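Endo-1,4-beta-xylanase (Pseudoalteromonas haloplanktis, PDB 1H12) hydrolyses internal beta-1,4 linkages of xylan as a cold-adapted family 8 glycoside hydrolase, and may also act on cellulose and related beta-1,4-glucans. Local coordinates at residues K125-Q130 with Y135-G140; A66-P69 with I75-E78; M287-D292 with K303-K308; V350-S355 with E363-F368; N167-A172 with N215-A220. All coordinates share one frame; numbering follows the deposited sequence. Where two conformers were deposited one is given.

Contact 1: residues K125-Q130 with Y135-G140; sequences KLKLNQ and YKVDEG
Lys127 and Tyr135 form an antiparallel hydrogen-bonded pair, with Lys127 N 3.0 Å from Tyr135 O and Tyr135 N 2.9 Å from Lys127 O; Leu126 faces Lys136 in the same register, and a beta bulge between Leu126 and Lys125 then shifts it by one, pairing Lys125 with Asp138. At the bulge Lys125 O receives two N-H groups. The one from Val137 N is short, 2.8 Å, but bent and tilted from the carbonyl plane, whereas that from Asp138 N is longer, 3.2 Å, straighter (166°) and in the plane.

Val137 is the extra residue, and its side chain leans toward the opposing strand. Its CG2 lies 3.7 Å from Lys127 CG while CG1 reaches Lys125 CD at 3.9 Å, each methyl resting on the stem of a different lysine. With CG of Tyr135 held between its backbone N and carbonyl carbon (chi1 72°), the ring lies along Lys127, heading in the same direction, and CE1 packs 3.7 Å from Lys127 CB. Asn129 N and Leu128 C reach this ring's edge, near its plane. On the other side of the hairpin Leu126 and Lys136 run next to each other, with CD1 of the first 3.8 Å from CG of the second. Asp138 OD1 accepts from Gly140 N in an Asx turn, and its OD2 binds Trp124 NE1.

The amino groups of Lys127 and Lys136 reach the backbone oxygens of Glu71 and Tyr106. Strand 134-136 is an edge strand of the five-stranded antiparallel sheet; strand 123-128 is bonded on its far side to strand 74-76, and Leu126 packs against Phe102 and Tyr106 of helix 93-107.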
# COMPACT_ATOMS: atom_id res chain seq x y z
N LYS A 125 -5.13 -14.15 5.25
CA LYS A 125 -5.33 -15.11 4.16
C LYS A 125 -6.57 -15.96 4.36
O LYS A 125 -6.65 -16.73 5.33
CB LYS A 125 -4.12 -16.01 3.99
CG LYS A 125 -4.16 -16.86 2.76
CD LYS A 125 -3.03 -17.91 2.67
CE LYS A 125 -1.79 -17.30 2.29
NZ LYS A 125 -0.80 -18.54 2.10
N LEU A 126 -7.51 -15.78 3.46
CA LEU A 126 -8.73 -16.58 3.34
C LEU A 126 -8.65 -17.37 2.05
O LEU A 126 -7.95 -17.00 1.12
CB LEU A 126 -9.96 -15.69 3.33
CG LEU A 126 -10.59 -15.27 4.67
CD1 LEU A 126 -9.70 -14.71 5.66
CD2 LEU A 126 -11.71 -14.31 4.35
N LYS A 127 -9.43 -18.44 1.97
CA LYS A 127 -9.63 -19.15 0.72
C LYS A 127 -11.07 -19.60 0.66
O LYS A 127 -11.75 -19.63 1.68
CB LYS A 127 -8.70 -20.39 0.59
CG LYS A 127 -7.29 -20.15 0.13
CD LYS A 127 -6.52 -21.44 0.02
CE LYS A 127 -5.10 -21.13 -0.49
NZ LYS A 127 -4.26 -22.37 -0.78
N LEU A 128 -11.51 -20.01 -0.54
CA LEU A 128 -12.73 -20.78 -0.66
C LEU A 128 -12.37 -22.27 -0.53
O LEU A 128 -11.41 -22.73 -1.15
CB LEU A 128 -13.44 -20.48 -1.97
CG LEU A 128 -13.76 -19.05 -2.26
CD1 LEU A 128 -14.64 -18.89 -3.47
CD2 LEU A 128 -14.39 -18.32 -1.11
N ASN A 129 -13.14 -23.00 0.24
CA ASN A 129 -12.92 -24.43 0.41
C ASN A 129 -13.41 -25.22 -0.80
O ASN A 129 -13.87 -24.62 -1.79
CB ASN A 129 -13.48 -24.92 1.74
CG ASN A 129 -15.00 -24.96 1.83
OD1 ASN A 129 -15.72 -24.89 0.81
ND2 ASN A 129 -15.52 -25.07 3.08
N GLN A 130 -13.32 -26.52 -0.75
CA GLN A 130 -13.66 -27.34 -1.89
C GLN A 130 -15.13 -27.26 -2.27
O GLN A 130 -15.51 -27.62 -3.38
CB GLN A 130 -13.24 -28.80 -1.71
N TYR A 135 -13.17 -19.53 4.21
CA TYR A 135 -12.62 -19.87 5.52
C TYR A 135 -11.28 -19.21 5.65
O TYR A 135 -10.63 -18.79 4.69
CB TYR A 135 -12.50 -21.41 5.71
CG TYR A 135 -11.41 -22.04 4.89
CD1 TYR A 135 -11.58 -22.27 3.53
CD2 TYR A 135 -10.18 -22.36 5.45
CE1 TYR A 135 -10.54 -22.81 2.76
CE2 TYR A 135 -9.18 -22.93 4.72
CZ TYR A 135 -9.34 -23.16 3.37
OH TYR A 135 -8.31 -23.68 2.59
N LYS A 136 -10.86 -19.06 6.90
CA LYS A 136 -9.57 -18.45 7.22
C LYS A 136 -8.46 -19.49 7.19
O LYS A 136 -8.50 -20.52 7.88
CB LYS A 136 -9.61 -17.83 8.62
CG LYS A 136 -10.65 -16.73 8.76
CD LYS A 136 -10.70 -16.10 10.13
CE LYS A 136 -11.63 -14.90 10.21
NZ LYS A 136 -13.07 -15.34 10.10
N VAL A 137 -7.48 -19.24 6.37
CA VAL A 137 -6.27 -20.08 6.29
C VAL A 137 -5.31 -19.69 7.38
O VAL A 137 -4.69 -20.55 8.04
CB VAL A 137 -5.62 -19.98 4.90
CG1 VAL A 137 -4.33 -20.81 4.85
CG2 VAL A 137 -6.57 -20.41 3.79
N ASP A 138 -5.10 -18.39 7.55
CA ASP A 138 -4.16 -17.85 8.54
C ASP A 138 -4.87 -16.67 9.18
O ASP A 138 -5.22 -15.70 8.52
CB ASP A 138 -2.87 -17.48 7.90
CG ASP A 138 -1.77 -17.13 8.86
OD1 ASP A 138 -2.05 -16.77 10.02
OD2 ASP A 138 -0.57 -17.12 8.43
N GLU A 139 -5.13 -16.77 10.48
CA GLU A 139 -5.79 -15.74 11.26
C GLU A 139 -4.89 -14.56 11.61
O GLU A 139 -5.39 -13.52 12.02
CB GLU A 139 -6.31 -16.29 12.55
CG GLU A 139 -7.41 -17.35 12.40
CD GLU A 139 -7.82 -17.95 13.76
OE1 GLU A 139 -6.94 -18.11 14.61
OE2 GLU A 139 -8.96 -18.24 14.00
N GLY A 140 -3.60 -14.70 11.46
CA GLY A 140 -2.71 -13.60 11.77
C GLY A 140 -2.92 -12.44 10.77
O GLY A 140 -3.31 -12.67 9.62

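Contact 2: residues A66-P69 with I75-E78; sequences AINP and IRTE
Ala66 and Arg76 meet where two neighbouring antiparallel strands, 58-66 and 74-76, are joined by a loop, with Arg76 standing at the N-cap position of helix 77-89. The CA atoms of Ala66 and Ile75 are 5.2 Å apart. The methyl of Ala66 does most of the touching. It lies against the stem of Arg76, whose chain is extended from CG to NE, at 4.0 Å from CG and 3.9 Å from both CD and NE. The arginine thus runs past the methyl and carries its charge on toward the loop.

Asn68 approaches the far end. Its CG is anti to the backbone N (chi1 -170°), which turns the amide toward the guanidinium, yet ND2 of Asn68 and NH2 of Arg76 stay 3.9 Å apart, the amide and guanidinium planes inclined by 51°. Both are N-H donors, and no bond joins them. The charge is met instead by Asp74, whose OD1 forms a salt bridge with Arg76 NE, while Asn68 OD1 turns to weak bonds with Asp70 N and Glu71 N. A leucine in place of Arg76 would probably leave the Asp74 carboxylate without this salt-bridge partner and uncover part of the Ala66 methyl.

Tyr380 of helix 379-392 touches both Ala66 and Arg76, and Trp124 and Lys125 of strand 123-128 border Arg76 on the sheet.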
# COMPACT_ATOMS: atom_id res chain seq x y z
N ALA A 66 -6.80 -12.73 -4.89
CA ALA A 66 -5.36 -12.87 -5.02
C ALA A 66 -5.07 -14.14 -5.81
O ALA A 66 -4.77 -15.21 -5.31
CB ALA A 66 -4.67 -12.89 -3.63
N ILE A 67 -5.21 -14.00 -7.11
CA ILE A 67 -4.97 -15.06 -8.07
C ILE A 67 -3.57 -15.55 -7.88
O ILE A 67 -2.63 -14.78 -7.72
CB ILE A 67 -5.20 -14.53 -9.48
CG1 ILE A 67 -6.70 -14.18 -9.64
CG2 ILE A 67 -4.77 -15.53 -10.52
CD1 ILE A 67 -7.03 -13.36 -10.81
N ASN A 68 -3.44 -16.87 -7.84
CA ASN A 68 -2.15 -17.46 -7.50
C ASN A 68 -2.03 -18.82 -8.12
O ASN A 68 -2.62 -19.83 -7.63
CB ASN A 68 -2.05 -17.59 -5.99
CG ASN A 68 -0.64 -17.97 -5.54
OD1 ASN A 68 0.10 -18.69 -6.29
ND2 ASN A 68 -0.22 -17.44 -4.39
N PRO A 69 -1.26 -18.85 -9.18
CA PRO A 69 -1.03 -20.07 -9.98
C PRO A 69 -0.21 -21.10 -9.25
O PRO A 69 -0.36 -22.28 -9.47
CB PRO A 69 -0.18 -19.56 -11.18
CG PRO A 69 0.25 -18.27 -10.91
CD PRO A 69 -0.52 -17.71 -9.73
N ILE A 75 -7.38 -14.92 -0.75
CA ILE A 75 -8.01 -13.61 -0.56
C ILE A 75 -7.23 -12.95 0.58
O ILE A 75 -7.08 -13.55 1.65
CB ILE A 75 -9.49 -13.76 -0.19
CG1 ILE A 75 -10.21 -14.65 -1.22
CG2 ILE A 75 -10.12 -12.40 -0.04
CD1 ILE A 75 -11.62 -15.00 -0.82
N ARG A 76 -6.73 -11.74 0.34
CA ARG A 76 -5.80 -11.08 1.26
C ARG A 76 -6.35 -9.74 1.73
O ARG A 76 -7.04 -9.01 1.03
CB ARG A 76 -4.45 -10.91 0.57
CG ARG A 76 -3.81 -12.25 0.25
CD ARG A 76 -2.51 -12.21 -0.48
NE ARG A 76 -2.14 -13.59 -0.80
CZ ARG A 76 -0.93 -14.08 -0.82
NH1 ARG A 76 0.15 -13.30 -0.65
NH2 ARG A 76 -0.79 -15.38 -1.07
N THR A 77 -6.00 -9.37 2.95
CA THR A 77 -6.40 -8.10 3.51
C THR A 77 -5.76 -6.92 2.80
O THR A 77 -6.42 -5.88 2.65
CB THR A 77 -6.19 -8.01 5.02
OG1 THR A 77 -4.83 -8.36 5.31
CG2 THR A 77 -7.15 -8.89 5.75
N GLU A 78 -4.51 -7.03 2.38
CA GLU A 78 -3.89 -5.95 1.63
C GLU A 78 -4.70 -5.62 0.39
O GLU A 78 -5.13 -4.49 0.19
CB GLU A 78 -2.44 -6.28 1.31
CG GLU A 78 -1.53 -6.04 2.51
CD GLU A 78 -0.10 -6.57 2.34
OE1 GLU A 78 0.18 -7.26 1.35
OE2 GLU A 78 0.75 -6.29 3.23

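Contact 3: residues M287-D292 with K303-K308; sequences MNVGLD and KSAVNK
Val289 and Val306 make the closest approach between residues 287-292 and 303-308, with their CG1 methyls 3.7 Å apart. The Val306 CG1 atom also lies 4.1 Å from Val289 CB, and its position belongs to one of two deposited conformers, so the detail of this pairing holds for that conformer. The two valines pass alongside one another, heading opposite ways and meeting along their flanks. In Val289 CG1 is anti to the backbone N (chi1 174°), and this methyl is the one carried across the interface. Ala305 adds a looser touch, its CB 4.5 Å from the same Val289 CG1. Every group involved is buried and apolar, and no hydrogen bond crosses between the segments. With side chains this short, the backbones can come close: the CA atoms of Val289 and Val306 are 7.5 Å apart.

The next shell is polar and links the helices to each other and to their surroundings. Asp292, one turn beyond Val289, binds His302 NE2 through OD1, linking helix 283-296 directly to the start of the helix it packs on, while its OD2 forms a salt bridge with Arg233. On the second helix Asn307 ND2 is bonded to Thr356 OG1.

The two helices follow one another in sequence, joined by a short turn, and run roughly antiparallel as a helical hairpin, in keeping with the alpha/alpha-barrel fold of family 8. Phe240 of helix 219-243 packs on both Val289 and Ala305, and Val306 also touches Ala354.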
# COMPACT_ATOMS: atom_id res chain seq x y z
N MET A 287 7.22 4.12 -3.09
CA MET A 287 5.88 4.58 -3.39
C MET A 287 5.32 5.38 -2.19
O MET A 287 4.77 6.47 -2.38
CB MET A 287 4.98 3.39 -3.71
CG MET A 287 3.59 3.69 -4.07
SD MET A 287 2.63 2.21 -4.31
CE MET A 287 2.45 1.42 -2.94
N ASN A 288 5.46 4.82 -1.00
CA ASN A 288 5.01 5.47 0.20
C ASN A 288 5.75 6.77 0.47
O ASN A 288 5.18 7.73 0.97
CB ASN A 288 5.16 4.56 1.40
CG ASN A 288 4.31 3.33 1.36
OD1 ASN A 288 3.25 3.29 0.68
ND2 ASN A 288 4.71 2.31 2.11
N VAL A 289 7.05 6.81 0.17
CA VAL A 289 7.84 8.03 0.31
C VAL A 289 7.30 9.11 -0.65
O VAL A 289 7.16 10.26 -0.26
CB VAL A 289 9.33 7.75 0.11
CG1 VAL A 289 10.14 9.04 0.11
CG2 VAL A 289 9.86 6.82 1.18
N GLY A 290 7.01 8.73 -1.89
CA GLY A 290 6.39 9.67 -2.84
C GLY A 290 5.04 10.18 -2.33
O GLY A 290 4.73 11.37 -2.41
N LEU A 291 4.19 9.26 -1.85
CA LEU A 291 2.93 9.62 -1.27
C LEU A 291 3.12 10.66 -0.17
O LEU A 291 2.46 11.69 -0.14
CB LEU A 291 2.22 8.34 -0.78
CG LEU A 291 0.86 8.45 -0.16
CD1 LEU A 291 0.29 7.03 -0.02
CD2 LEU A 291 0.81 9.14 1.19
N ASP A 292 4.03 10.37 0.75
CA ASP A 292 4.26 11.24 1.88
C ASP A 292 4.75 12.61 1.42
O ASP A 292 4.31 13.66 1.95
CB ASP A 292 5.19 10.63 2.88
CG ASP A 292 5.17 11.37 4.19
OD1 ASP A 292 6.21 11.98 4.58
OD2 ASP A 292 4.11 11.37 4.84
N LYS A 303 13.72 13.01 -0.85
CA LYS A 303 14.38 13.19 -2.14
C LYS A 303 15.57 12.28 -2.24
O LYS A 303 15.79 11.64 -3.28
CB LYS A 303 14.77 14.66 -2.30
CG LYS A 303 13.62 15.61 -2.31
CD LYS A 303 14.12 17.10 -2.16
CE LYS A 303 13.16 18.04 -1.94
NZ LYS A 303 13.81 19.43 -1.85
N SER A 304 16.39 12.22 -1.21
CA SER A 304 17.56 11.35 -1.23
C SER A 304 17.14 9.88 -1.34
O SER A 304 17.72 9.10 -2.07
CB SER A 304 18.39 11.60 0.05
OG SER A 304 19.50 10.76 0.12
N ALA A 305 16.14 9.48 -0.56
CA ALA A 305 15.68 8.09 -0.57
C ALA A 305 15.28 7.67 -1.97
O ALA A 305 15.74 6.63 -2.47
CB ALA A 305 14.49 7.93 0.38
N VAL A 306 14.43 8.48 -2.60
CA VAL A 306 13.97 8.09 -3.93
C VAL A 306 15.05 8.25 -5.00
O VAL A 306 15.20 7.36 -5.85
CB VAL A 306 12.63 8.72 -4.32
CG1 VAL A 306 11.59 8.44 -3.19
CG2 VAL A 306 12.71 10.14 -4.67
N ASN A 307 15.77 9.34 -4.98
CA ASN A 307 16.78 9.54 -6.00
C ASN A 307 17.81 8.41 -5.97
O ASN A 307 18.22 7.91 -7.02
CB ASN A 307 17.50 10.89 -5.82
CG ASN A 307 16.68 12.09 -6.21
OD1 ASN A 307 15.74 12.03 -7.02
ND2 ASN A 307 17.09 13.26 -5.67
N LYS A 308 18.23 7.98 -4.78
CA LYS A 308 19.25 6.94 -4.69
C LYS A 308 18.65 5.58 -5.05
O LYS A 308 19.37 4.73 -5.65
CB LYS A 308 19.91 6.92 -3.32
CG LYS A 308 20.75 8.15 -3.04
CD LYS A 308 21.08 8.28 -1.53
CE LYS A 308 21.80 7.20 -0.82
NZ LYS A 308 23.18 7.12 -1.47

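Contact 4: residues V350-S355 with E363-F368; sequences VALLAS and EFFNEF
Leu352 reaches Phe365 because its CG stands anti to its own carbonyl carbon (chi1 -61°) and the chain then continues extended (chi2 173°), which thrusts CD1 at the backbone of the opposing helix. On that helix the two phenylalanines turn differently: CG of Phe365 is anti to the backbone N (chi1 -172°), whereas CG of Phe364 is anti to the carbonyl carbon, and its ring leads away from the leucine. CD1 therefore meets the bases of these side chains. It lies 3.7 Å from Phe365 N, 3.8 Å from Phe365 CB and 4.2 Å from Phe364 CB. Relative to the Phe365 ring the methyl is at the edge, near the plane, and the leucine and the phenylalanine lie roughly perpendicular. CD1 makes the closest contacts, wedged against the helix surface where Phe364 and Phe365 meet, and Leu352 CD2 lies 4.3 Å from Phe364 CB.

Helices 342-351 and 358-369 are consecutive in the alpha/alpha barrel expected of this family, and Leu352 lies in the 3-10 segment 352-354 that follows the first of them. The turn is closed by Ala354 N to Ala351 O, 2.9 Å, and by Ser355 N to Leu352 O, 3.0 Å. Leu352 belongs to the tightly wound part of this chain reversal. Just after it, Ser355 OG accepts from Asn357 N, at the approach to the second helix.

Leu310 of helix 300-318 packs against both Leu352 and Phe364. The ring of Phe365 meets Trp369 one turn further along and touches Met24 and Val393.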
# COMPACT_ATOMS: atom_id res chain seq x y z
N VAL A 350 5.12 6.35 -8.69
CA VAL A 350 4.63 7.16 -7.61
C VAL A 350 5.76 7.80 -6.84
O VAL A 350 5.65 8.94 -6.37
CB VAL A 350 3.71 6.36 -6.67
CG1 VAL A 350 3.24 7.17 -5.52
CG2 VAL A 350 2.56 5.76 -7.45
N ALA A 351 6.87 7.08 -6.71
CA ALA A 351 8.04 7.60 -6.04
C ALA A 351 8.54 8.91 -6.62
O ALA A 351 9.18 9.70 -5.93
CB ALA A 351 9.18 6.59 -6.09
N LEU A 352 8.24 9.13 -7.91
CA LEU A 352 8.66 10.37 -8.58
C LEU A 352 8.12 11.62 -7.97
O LEU A 352 8.68 12.70 -8.21
CB LEU A 352 8.31 10.30 -10.07
CG LEU A 352 8.97 9.18 -10.84
CD1 LEU A 352 8.38 9.17 -12.25
CD2 LEU A 352 10.50 9.35 -10.85
N LEU A 353 7.07 11.54 -7.17
CA LEU A 353 6.57 12.70 -6.43
C LEU A 353 7.58 13.24 -5.42
O LEU A 353 7.39 14.34 -4.91
CB LEU A 353 5.23 12.38 -5.81
CG LEU A 353 4.10 12.11 -6.79
CD1 LEU A 353 2.95 11.36 -6.17
CD2 LEU A 353 3.59 13.44 -7.39
N ALA A 354 8.62 12.48 -5.12
CA ALA A 354 9.73 12.93 -4.29
C ALA A 354 11.03 13.07 -5.08
O ALA A 354 12.04 13.44 -4.47
CB ALA A 354 9.97 11.99 -3.11
N SER A 355 11.03 12.80 -6.37
CA SER A 355 12.27 12.83 -7.20
C SER A 355 12.61 14.27 -7.61
O SER A 355 11.73 15.10 -7.82
CB SER A 355 12.04 12.03 -8.51
OG SER A 355 13.22 12.17 -9.41
N GLU A 363 12.07 8.64 -17.67
CA GLU A 363 12.21 7.24 -17.92
C GLU A 363 11.25 6.40 -17.08
O GLU A 363 10.53 5.56 -17.64
CB GLU A 363 13.61 6.78 -17.58
N PHE A 364 11.24 6.58 -15.76
CA PHE A 364 10.39 5.76 -14.89
C PHE A 364 8.92 6.06 -15.19
O PHE A 364 8.10 5.15 -15.20
CB PHE A 364 10.71 5.91 -13.44
CG PHE A 364 11.97 5.17 -13.00
CD1 PHE A 364 11.87 3.86 -12.59
CD2 PHE A 364 13.21 5.77 -13.05
CE1 PHE A 364 13.01 3.15 -12.23
CE2 PHE A 364 14.36 5.06 -12.69
CZ PHE A 364 14.22 3.73 -12.31
N PHE A 365 8.57 7.31 -15.45
CA PHE A 365 7.18 7.58 -15.68
C PHE A 365 6.70 6.95 -16.99
O PHE A 365 5.63 6.34 -17.06
CB PHE A 365 6.86 9.07 -15.69
CG PHE A 365 5.38 9.29 -15.74
CD1 PHE A 365 4.63 9.22 -14.59
CD2 PHE A 365 4.70 9.46 -16.94
CE1 PHE A 365 3.26 9.32 -14.64
CE2 PHE A 365 3.31 9.57 -16.95
CZ PHE A 365 2.62 9.49 -15.80
N ASN A 366 7.50 7.12 -18.05
CA ASN A 366 7.10 6.56 -19.33
C ASN A 366 7.06 5.05 -19.35
O ASN A 366 6.21 4.44 -20.00
CB ASN A 366 7.92 7.19 -20.47
CG ASN A 366 7.40 8.62 -20.71
OD1 ASN A 366 6.27 8.76 -21.03
ND2 ASN A 366 8.16 9.62 -20.43
N GLU A 367 7.94 4.40 -18.59
CA GLU A 367 7.90 2.95 -18.48
C GLU A 367 6.60 2.49 -17.83
O GLU A 367 6.13 1.38 -18.13
CB GLU A 367 9.08 2.40 -17.71
CG GLU A 367 10.33 2.53 -18.55
CD GLU A 367 11.55 1.96 -17.91
OE1 GLU A 367 11.35 1.16 -16.95
OE2 GLU A 367 12.70 2.27 -18.44
N PHE A 368 6.05 3.28 -16.93
CA PHE A 368 4.74 2.97 -16.33
C PHE A 368 3.58 3.31 -17.27
O PHE A 368 2.68 2.51 -17.46
CB PHE A 368 4.59 3.73 -15.01
CG PHE A 368 3.20 3.75 -14.46
CD1 PHE A 368 2.59 2.62 -13.93
CD2 PHE A 368 2.46 4.89 -14.49
CE1 PHE A 368 1.33 2.59 -13.45
CE2 PHE A 368 1.15 4.89 -14.02
CZ PHE A 368 0.59 3.75 -13.49

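Contact 5: residues N167-A172 with N215-A220; sequences NYYNDA and NVTNQA
The ring of Tyr169 is met at its edge, near its plane, by the backbone oxygen of Asn215, and residues 215-220 lay nothing over either ring face. Asn215 O comes 3.3 Å from CE1 and receives the hydroxyl hydrogen of Tyr169 OH at 2.7 Å. The C=O...OH angle is 144°, and the phenol oxygen lies off the C=O axis, tilted 24° from the carbonyl plane. Thr217 adds its methyl, CG2 lying 3.7 Å from Tyr169 OH, and the two side chains cross obliquely there.

Tyr169 projects far enough because its CG is anti to the backbone N (chi1 -172°), spanning the gap between segments whose nearest CA atoms, those of Tyr169 and Asn215, remain 9.2 Å apart. It stands in the first turn of helix 168-182. The N-cap Asn167 starts that helix, its OD1 accepting from Asn170 N at 3.0 Å in a nearly straight bond that comes from above the amide plane. Across the contact, Asn215 follows the body of helix 206-215, and Asn218 is the N-cap of helix 219-243. The Asn215 side chain is bonded to Tyr211 O and to Asn401 and Asn402 of the C-terminal tail, while Val216 packs on Ile173 and Leu176 of helix 168-182.

A phenylalanine in place of Tyr169 would probably leave Asn215 O without its phenolic donor and the helix-to-helix loop less firmly held. The short bond satisfies a carbonyl close to the C-terminal end of a helix, where the dipole would probably make the oxygen a somewhat stronger acceptor.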
# COMPACT_ATOMS: atom_id res chain seq x y z
N ASN A 167 -21.88 2.69 9.19
CA ASN A 167 -21.36 3.87 9.90
C ASN A 167 -19.86 3.79 9.69
O ASN A 167 -19.13 3.19 10.49
CB ASN A 167 -21.75 3.86 11.37
CG ASN A 167 -21.42 5.14 12.04
OD1 ASN A 167 -20.42 5.76 11.78
ND2 ASN A 167 -22.30 5.57 12.93
N TYR A 168 -19.39 4.30 8.55
CA TYR A 168 -18.01 4.24 8.20
C TYR A 168 -17.14 4.80 9.28
O TYR A 168 -16.03 4.28 9.55
CB TYR A 168 -17.73 4.97 6.90
CG TYR A 168 -18.53 4.56 5.69
CD1 TYR A 168 -18.34 3.32 5.06
CD2 TYR A 168 -19.45 5.42 5.14
CE1 TYR A 168 -19.03 2.99 3.92
CE2 TYR A 168 -20.15 5.09 4.00
CZ TYR A 168 -19.96 3.87 3.40
OH TYR A 168 -20.69 3.56 2.27
N TYR A 169 -17.55 5.92 9.87
CA TYR A 169 -16.73 6.59 10.86
C TYR A 169 -16.53 5.70 12.07
O TYR A 169 -15.40 5.54 12.56
CB TYR A 169 -17.36 7.93 11.26
CG TYR A 169 -16.42 8.73 12.14
CD1 TYR A 169 -15.33 9.36 11.61
CD2 TYR A 169 -16.58 8.78 13.51
CE1 TYR A 169 -14.41 10.04 12.42
CE2 TYR A 169 -15.70 9.43 14.32
CZ TYR A 169 -14.61 10.08 13.77
OH TYR A 169 -13.71 10.72 14.62
N ASN A 170 -17.61 5.12 12.61
CA ASN A 170 -17.47 4.26 13.74
C ASN A 170 -16.59 3.05 13.40
O ASN A 170 -15.77 2.60 14.22
CB ASN A 170 -18.83 3.74 14.24
N ASP A 171 -16.77 2.50 12.20
CA ASP A 171 -15.94 1.39 11.77
C ASP A 171 -14.46 1.81 11.71
O ASP A 171 -13.57 1.04 12.07
CB ASP A 171 -16.41 0.82 10.46
CG ASP A 171 -17.70 0.05 10.53
OD1 ASP A 171 -18.14 -0.27 11.65
OD2 ASP A 171 -18.31 -0.25 9.50
N ALA A 172 -14.20 3.03 11.24
CA ALA A 172 -12.83 3.51 11.14
C ALA A 172 -12.19 3.68 12.52
O ALA A 172 -11.03 3.32 12.71
CB ALA A 172 -12.79 4.85 10.44
N ASN A 215 -8.62 13.24 12.29
CA ASN A 215 -9.95 12.65 12.14
C ASN A 215 -10.42 11.88 13.35
O ASN A 215 -11.48 11.27 13.29
CB ASN A 215 -10.01 11.82 10.85
CG ASN A 215 -10.12 12.70 9.64
OD1 ASN A 215 -11.26 13.02 9.24
ND2 ASN A 215 -9.01 13.16 9.07
N VAL A 216 -9.68 11.94 14.45
CA VAL A 216 -10.15 11.36 15.73
C VAL A 216 -10.76 12.54 16.54
O VAL A 216 -10.48 13.64 16.28
CB VAL A 216 -9.04 10.62 16.45
CG1 VAL A 216 -8.67 9.38 15.66
CG2 VAL A 216 -7.84 11.49 16.76
N THR A 217 -11.46 12.21 17.61
CA THR A 217 -12.14 13.29 18.35
C THR A 217 -11.81 13.32 19.79
O THR A 217 -12.64 13.80 20.53
CB THR A 217 -13.62 13.27 18.38
OG1 THR A 217 -13.94 11.94 18.88
CG2 THR A 217 -14.23 13.50 16.93
N ASN A 218 -10.62 12.97 20.17
CA ASN A 218 -10.11 13.26 21.50
C ASN A 218 -8.63 13.66 21.38
O ASN A 218 -7.90 13.17 20.53
CB ASN A 218 -10.35 12.12 22.47
CG ASN A 218 -9.47 10.83 22.17
OD1 ASN A 218 -8.37 10.66 22.72
ND2 ASN A 218 -9.96 9.89 21.28
N GLN A 219 -8.23 14.53 22.30
CA GLN A 219 -6.89 15.09 22.28
C GLN A 219 -5.82 14.03 22.45
O GLN A 219 -4.78 14.10 21.73
CB GLN A 219 -6.78 16.08 23.44
CG GLN A 219 -5.41 16.74 23.53
CD GLN A 219 -5.29 17.69 24.70
OE1 GLN A 219 -6.11 18.61 24.83
NE2 GLN A 219 -4.29 17.48 25.53
N ALA A 220 -5.98 13.06 23.31
CA ALA A 220 -4.93 12.07 23.51
C ALA A 220 -4.66 11.33 22.22
O ALA A 220 -3.53 11.10 21.85
CB ALA A 220 -5.28 11.13 24.63

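Along the chain the order is contact 2, contact 1, contact 5, contact 3, contact 4, each closing before the next opens. Contacts 1 and 2, centres 11 Å apart, share the five-stranded sheet: strands 74-76 and 123-128 are neighbours, and Leu126 O lies 2.9 Å from Ile75 N, a probable hydrogen bond. Contacts 3 and 4, 10 Å apart, form a second cluster among helices 283-296, 300-318, 342-351 and 358-369, and touch directly, as where Met287 O meets Val350 CG1. The centres of contacts 1 and 4 are 36 Å apart. Contact 5 stands 29 to 34 Å from the others, linking helix 168-182 to the loop between helices 206-215 and 219-243. Sheet and helices thus belong to one single-chain catalytic unit.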